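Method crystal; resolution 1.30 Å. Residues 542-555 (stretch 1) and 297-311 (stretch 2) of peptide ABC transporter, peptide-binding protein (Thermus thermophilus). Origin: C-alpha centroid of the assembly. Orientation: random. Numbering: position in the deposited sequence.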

# COMPACT_ATOMS: atom_id res chain seq x y z
N LEU A 542 18.04 11.37 -4.21
CA LEU A 542 16.95 11.62 -3.27
C LEU A 542 15.62 12.02 -3.92
O LEU A 542 15.09 13.11 -3.66
CB LEU A 542 17.35 12.69 -2.25
CG LEU A 542 18.47 12.34 -1.26
CD1 LEU A 542 18.75 13.56 -0.40
CD2 LEU A 542 18.07 11.14 -0.41
N PRO A 543 15.06 11.16 -4.79
CA PRO A 543 13.79 11.51 -5.42
C PRO A 543 12.69 11.69 -4.37
O PRO A 543 11.70 12.38 -4.60
CB PRO A 543 13.53 10.33 -6.37
CG PRO A 543 14.29 9.20 -5.74
CD PRO A 543 15.56 9.85 -5.25
N ALA A 544 12.88 11.05 -3.22
CA ALA A 544 11.98 11.17 -2.08
C ALA A 544 12.92 11.21 -0.88
O ALA A 544 14.06 10.76 -0.97
CB ALA A 544 11.05 9.97 -1.98
N LEU A 545 12.46 11.76 0.24
CA LEU A 545 13.29 11.84 1.43
C LEU A 545 12.95 10.70 2.37
O LEU A 545 11.83 10.61 2.88
CB LEU A 545 13.08 13.18 2.13
CG LEU A 545 13.16 14.43 1.25
CD1 LEU A 545 13.01 15.68 2.11
CD2 LEU A 545 14.50 14.46 0.52
N PRO A 546 13.90 9.78 2.60
CA PRO A 546 13.62 8.66 3.50
C PRO A 546 13.64 9.14 4.94
O PRO A 546 14.52 9.92 5.32
CB PRO A 546 14.75 7.69 3.19
CG PRO A 546 15.91 8.62 2.91
CD PRO A 546 15.29 9.73 2.08
N LEU A 547 12.68 8.70 5.75
CA LEU A 547 12.65 9.11 7.15
C LEU A 547 13.03 7.95 8.08
O LEU A 547 14.11 7.96 8.67
CB LEU A 547 11.28 9.69 7.52
CG LEU A 547 10.91 11.00 6.81
CD1 LEU A 547 9.59 11.52 7.36
CD2 LEU A 547 12.01 12.04 7.00
N TYR A 548 12.16 6.95 8.21
CA TYR A 548 12.46 5.81 9.07
C TYR A 548 11.64 4.58 8.70
O TYR A 548 10.62 4.67 8.02
CB TYR A 548 12.24 6.16 10.55
CG TYR A 548 10.89 6.76 10.89
CD1 TYR A 548 10.68 8.14 10.88
CD2 TYR A 548 9.81 5.95 11.26
CE1 TYR A 548 9.44 8.69 11.23
CE2 TYR A 548 8.58 6.48 11.60
CZ TYR A 548 8.40 7.85 11.59
OH TYR A 548 7.17 8.37 11.94
N PHE A 549 12.12 3.41 9.13
CA PHE A 549 11.43 2.15 8.88
C PHE A 549 10.59 1.84 10.11
O PHE A 549 11.06 1.94 11.24
CB PHE A 549 12.44 1.02 8.63
CG PHE A 549 13.26 1.20 7.39
CD1 PHE A 549 12.65 1.26 6.14
CD2 PHE A 549 14.64 1.29 7.46
CE1 PHE A 549 13.41 1.41 4.98
CE2 PHE A 549 15.41 1.43 6.31
CZ PHE A 549 14.80 1.49 5.07
N ARG A 550 9.34 1.46 9.88
CA ARG A 550 8.40 1.20 10.96
C ARG A 550 8.08 -0.24 11.28
O ARG A 550 8.29 -1.15 10.48
CB ARG A 550 7.08 1.92 10.65
CG ARG A 550 7.20 3.42 10.63
CD ARG A 550 5.98 4.10 10.02
NE ARG A 550 4.73 3.72 10.68
CZ ARG A 550 3.56 4.25 10.39
NH1 ARG A 550 2.46 3.86 11.03
NH2 ARG A 550 3.47 5.19 9.45
N ALA A 551 7.56 -0.43 12.50
CA ALA A 551 7.10 -1.71 12.99
C ALA A 551 5.68 -1.38 13.47
O ALA A 551 5.47 -0.35 14.11
CB ALA A 551 7.95 -2.19 14.16
N ASN A 552 4.72 -2.24 13.14
CA ASN A 552 3.34 -2.00 13.54
C ASN A 552 3.02 -2.53 14.92
O ASN A 552 3.33 -3.68 15.24
CB ASN A 552 2.35 -2.67 12.57
CG ASN A 552 2.33 -2.03 11.19
OD1 ASN A 552 2.47 -0.82 11.05
ND2 ASN A 552 2.12 -2.85 10.17
N PRO A 553 2.41 -1.70 15.77
CA PRO A 553 2.07 -2.17 17.11
C PRO A 553 0.66 -2.76 17.03
O PRO A 553 -0.21 -2.21 16.36
CB PRO A 553 2.12 -0.90 17.95
CG PRO A 553 1.63 0.14 17.00
CD PRO A 553 2.31 -0.23 15.69
N TYR A 554 0.45 -3.89 17.69
CA TYR A 554 -0.86 -4.53 17.72
C TYR A 554 -1.30 -4.73 19.16
O TYR A 554 -0.51 -5.19 19.99
CB TYR A 554 -0.84 -5.88 17.00
CG TYR A 554 -0.67 -5.76 15.51
CD1 TYR A 554 0.56 -5.99 14.91
CD2 TYR A 554 -1.74 -5.39 14.70
CE1 TYR A 554 0.73 -5.85 13.53
CE2 TYR A 554 -1.59 -5.24 13.33
CZ TYR A 554 -0.35 -5.47 12.76
OH TYR A 554 -0.20 -5.32 11.40
N VAL A 555 -2.54 -4.36 19.45
CA VAL A 555 -3.10 -4.53 20.79
C VAL A 555 -4.21 -5.55 20.58
O VAL A 555 -5.15 -5.32 19.82
CB VAL A 555 -3.67 -3.21 21.33
CG1 VAL A 555 -4.18 -3.41 22.76
CG2 VAL A 555 -2.58 -2.14 21.31
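Stretch 2, residues 297-311: FVPGAIWEHIDINKF

Stretch 2 runs antiparallel to the strand of stretch 1 as two extended segments, one before and one after a corner at Ala301; their axes cross it at 146° and 155°. At one end Val298 pairs with Asn552 through both backbone bonds, Val298 N to Asn552 O (2.8 Å) and Asn552 N to Val298 O (2.9 Å). Past the corner the register shifts by two, and Arg550 N finds Ile302 O at 2.9 Å. Glu304 N donates to Tyr548 O (3.0 Å), while Glu304 O accepts from both Leu547 N (2.9 Å) and Tyr548 N (3.3 Å), since a second bulge brings two successive amides to one carbonyl. Leu545 and Ile306 close a regular pair, N to O at 2.8 Å each way. The carboxylate of Glu304 forms a salt bridge, OE2 to Arg550 NH2 at 3.0 Å, and its CB lies over the Tyr548 ring, 3.8 Å from the centroid. On the face carrying Pro546 and Phe549, Trp303 meets both: CZ2 to Pro546 CB at 3.8 Å, CD1 to Phe549 CE1 at 3.6 Å. His305 is held within its own strand, ND1 to Trp303 O (2.9 Å) and NE2 to Asp307 OD1 (2.7 Å). Finally, Lys310 NZ reaches back to Pro543 O (2.9 Å), and a water accepting from Ile308 N (2.9 Å) lies 2.8 Å from that same Pro543 O.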

# COMPACT_ATOMS: atom_id res chain seq x y z
N PHE A 297 4.81 -5.81 18.62
CA PHE A 297 5.40 -4.92 17.63
C PHE A 297 5.92 -5.81 16.51
O PHE A 297 6.79 -6.65 16.73
CB PHE A 297 6.54 -4.11 18.25
CG PHE A 297 6.08 -3.11 19.27
CD1 PHE A 297 5.77 -1.81 18.89
CD2 PHE A 297 5.93 -3.47 20.60
CE1 PHE A 297 5.32 -0.88 19.83
CE2 PHE A 297 5.48 -2.56 21.55
CZ PHE A 297 5.17 -1.26 21.16
N VAL A 298 5.37 -5.63 15.32
CA VAL A 298 5.75 -6.46 14.18
C VAL A 298 6.48 -5.69 13.09
O VAL A 298 5.93 -4.78 12.48
CB VAL A 298 4.50 -7.12 13.55
CG1 VAL A 298 4.91 -8.00 12.38
CG2 VAL A 298 3.77 -7.94 14.61
N PRO A 299 7.76 -6.03 12.85
CA PRO A 299 8.51 -5.33 11.81
C PRO A 299 7.94 -5.69 10.43
O PRO A 299 7.45 -6.79 10.23
CB PRO A 299 9.93 -5.85 12.00
CG PRO A 299 9.99 -6.10 13.47
CD PRO A 299 8.67 -6.80 13.72
N GLY A 300 8.01 -4.74 9.51
CA GLY A 300 7.51 -4.99 8.17
C GLY A 300 8.19 -4.04 7.21
O GLY A 300 9.06 -3.27 7.59
N ALA A 301 7.79 -4.09 5.94
CA ALA A 301 8.35 -3.21 4.93
C ALA A 301 7.46 -1.98 4.91
O ALA A 301 6.63 -1.81 4.02
CB ALA A 301 8.36 -3.91 3.58
N ILE A 302 7.63 -1.14 5.92
CA ILE A 302 6.84 0.07 6.10
C ILE A 302 7.83 1.23 6.11
O ILE A 302 8.58 1.43 7.07
CB ILE A 302 6.08 0.01 7.43
CG1 ILE A 302 5.32 -1.32 7.52
CG2 ILE A 302 5.10 1.18 7.53
CD1 ILE A 302 4.90 -1.70 8.93
N TRP A 303 7.81 2.00 5.03
CA TRP A 303 8.77 3.08 4.86
C TRP A 303 8.18 4.49 4.96
O TRP A 303 7.53 4.97 4.02
CB TRP A 303 9.46 2.87 3.51
CG TRP A 303 10.47 3.91 3.12
CD1 TRP A 303 11.59 4.27 3.81
CD2 TRP A 303 10.46 4.70 1.93
NE1 TRP A 303 12.28 5.24 3.12
CE2 TRP A 303 11.61 5.52 1.96
CE3 TRP A 303 9.59 4.79 0.84
CZ2 TRP A 303 11.91 6.42 0.93
CZ3 TRP A 303 9.88 5.69 -0.18
CH2 TRP A 303 11.04 6.49 -0.13
N GLU A 304 8.42 5.13 6.10
CA GLU A 304 7.95 6.50 6.32
C GLU A 304 8.91 7.38 5.51
O GLU A 304 10.13 7.28 5.65
CB GLU A 304 8.01 6.86 7.80
CG GLU A 304 7.37 8.21 8.14
CD GLU A 304 5.84 8.20 8.09
OE1 GLU A 304 5.25 9.29 8.17
OE2 GLU A 304 5.23 7.11 7.99
N HIS A 305 8.34 8.26 4.69
CA HIS A 305 9.16 9.09 3.82
C HIS A 305 8.41 10.36 3.43
O HIS A 305 7.24 10.53 3.76
CB HIS A 305 9.45 8.31 2.54
CG HIS A 305 8.22 8.06 1.72
ND1 HIS A 305 7.24 7.17 2.10
CD2 HIS A 305 7.75 8.69 0.62
CE1 HIS A 305 6.22 7.26 1.27
NE2 HIS A 305 6.50 8.18 0.36
N ILE A 306 9.10 11.23 2.70
CA ILE A 306 8.49 12.46 2.22
C ILE A 306 8.67 12.53 0.71
O ILE A 306 9.80 12.64 0.22
CB ILE A 306 9.12 13.72 2.85
CG1 ILE A 306 9.06 13.61 4.38
CG2 ILE A 306 8.38 14.96 2.38
CD1 ILE A 306 9.61 14.83 5.11
N ASP A 307 7.58 12.42 -0.03
CA ASP A 307 7.66 12.54 -1.47
C ASP A 307 7.79 14.01 -1.81
O ASP A 307 7.37 14.89 -1.05
CB ASP A 307 6.43 11.92 -2.14
CG ASP A 307 6.58 10.43 -2.32
OD1 ASP A 307 5.77 9.67 -1.76
OD2 ASP A 307 7.52 10.02 -3.03
N ILE A 308 8.40 14.27 -2.97
CA ILE A 308 8.67 15.61 -3.44
C ILE A 308 8.18 15.77 -4.87
O ILE A 308 8.53 14.97 -5.74
CB ILE A 308 10.20 15.88 -3.45
CG1 ILE A 308 10.79 15.64 -2.05
CG2 ILE A 308 10.48 17.29 -3.95
CD1 ILE A 308 10.35 16.63 -1.00
N ASN A 309 7.35 16.78 -5.12
CA ASN A 309 6.86 17.01 -6.47
C ASN A 309 8.02 17.55 -7.31
O ASN A 309 8.57 18.60 -7.00
CB ASN A 309 5.73 18.04 -6.45
CG ASN A 309 5.07 18.21 -7.81
OD1 ASN A 309 5.72 18.00 -8.84
ND2 ASN A 309 3.80 18.59 -7.82
N LYS A 310 8.40 16.81 -8.35
CA LYS A 310 9.50 17.23 -9.21
C LYS A 310 9.04 17.52 -10.63
O LYS A 310 9.85 17.59 -11.56
CB LYS A 310 10.58 16.15 -9.22
CG LYS A 310 11.19 15.88 -7.85
CD LYS A 310 12.12 14.67 -7.85
CE LYS A 310 11.37 13.37 -8.12
NZ LYS A 310 10.38 13.05 -7.05
N PHE A 311 7.73 17.69 -10.81
CA PHE A 311 7.18 17.97 -12.14
C PHE A 311 7.45 19.42 -12.53
O PHE A 311 6.89 20.35 -11.96
CB PHE A 311 5.68 17.70 -12.18
CG PHE A 311 5.32 16.25 -12.13
CD1 PHE A 311 5.01 15.63 -10.92
CD2 PHE A 311 5.32 15.49 -13.29
CE1 PHE A 311 4.70 14.28 -10.87
CE2 PHE A 311 5.00 14.13 -13.25
CZ PHE A 311 4.70 13.53 -12.04
O HOH W 1 8.97 11.88 -4.47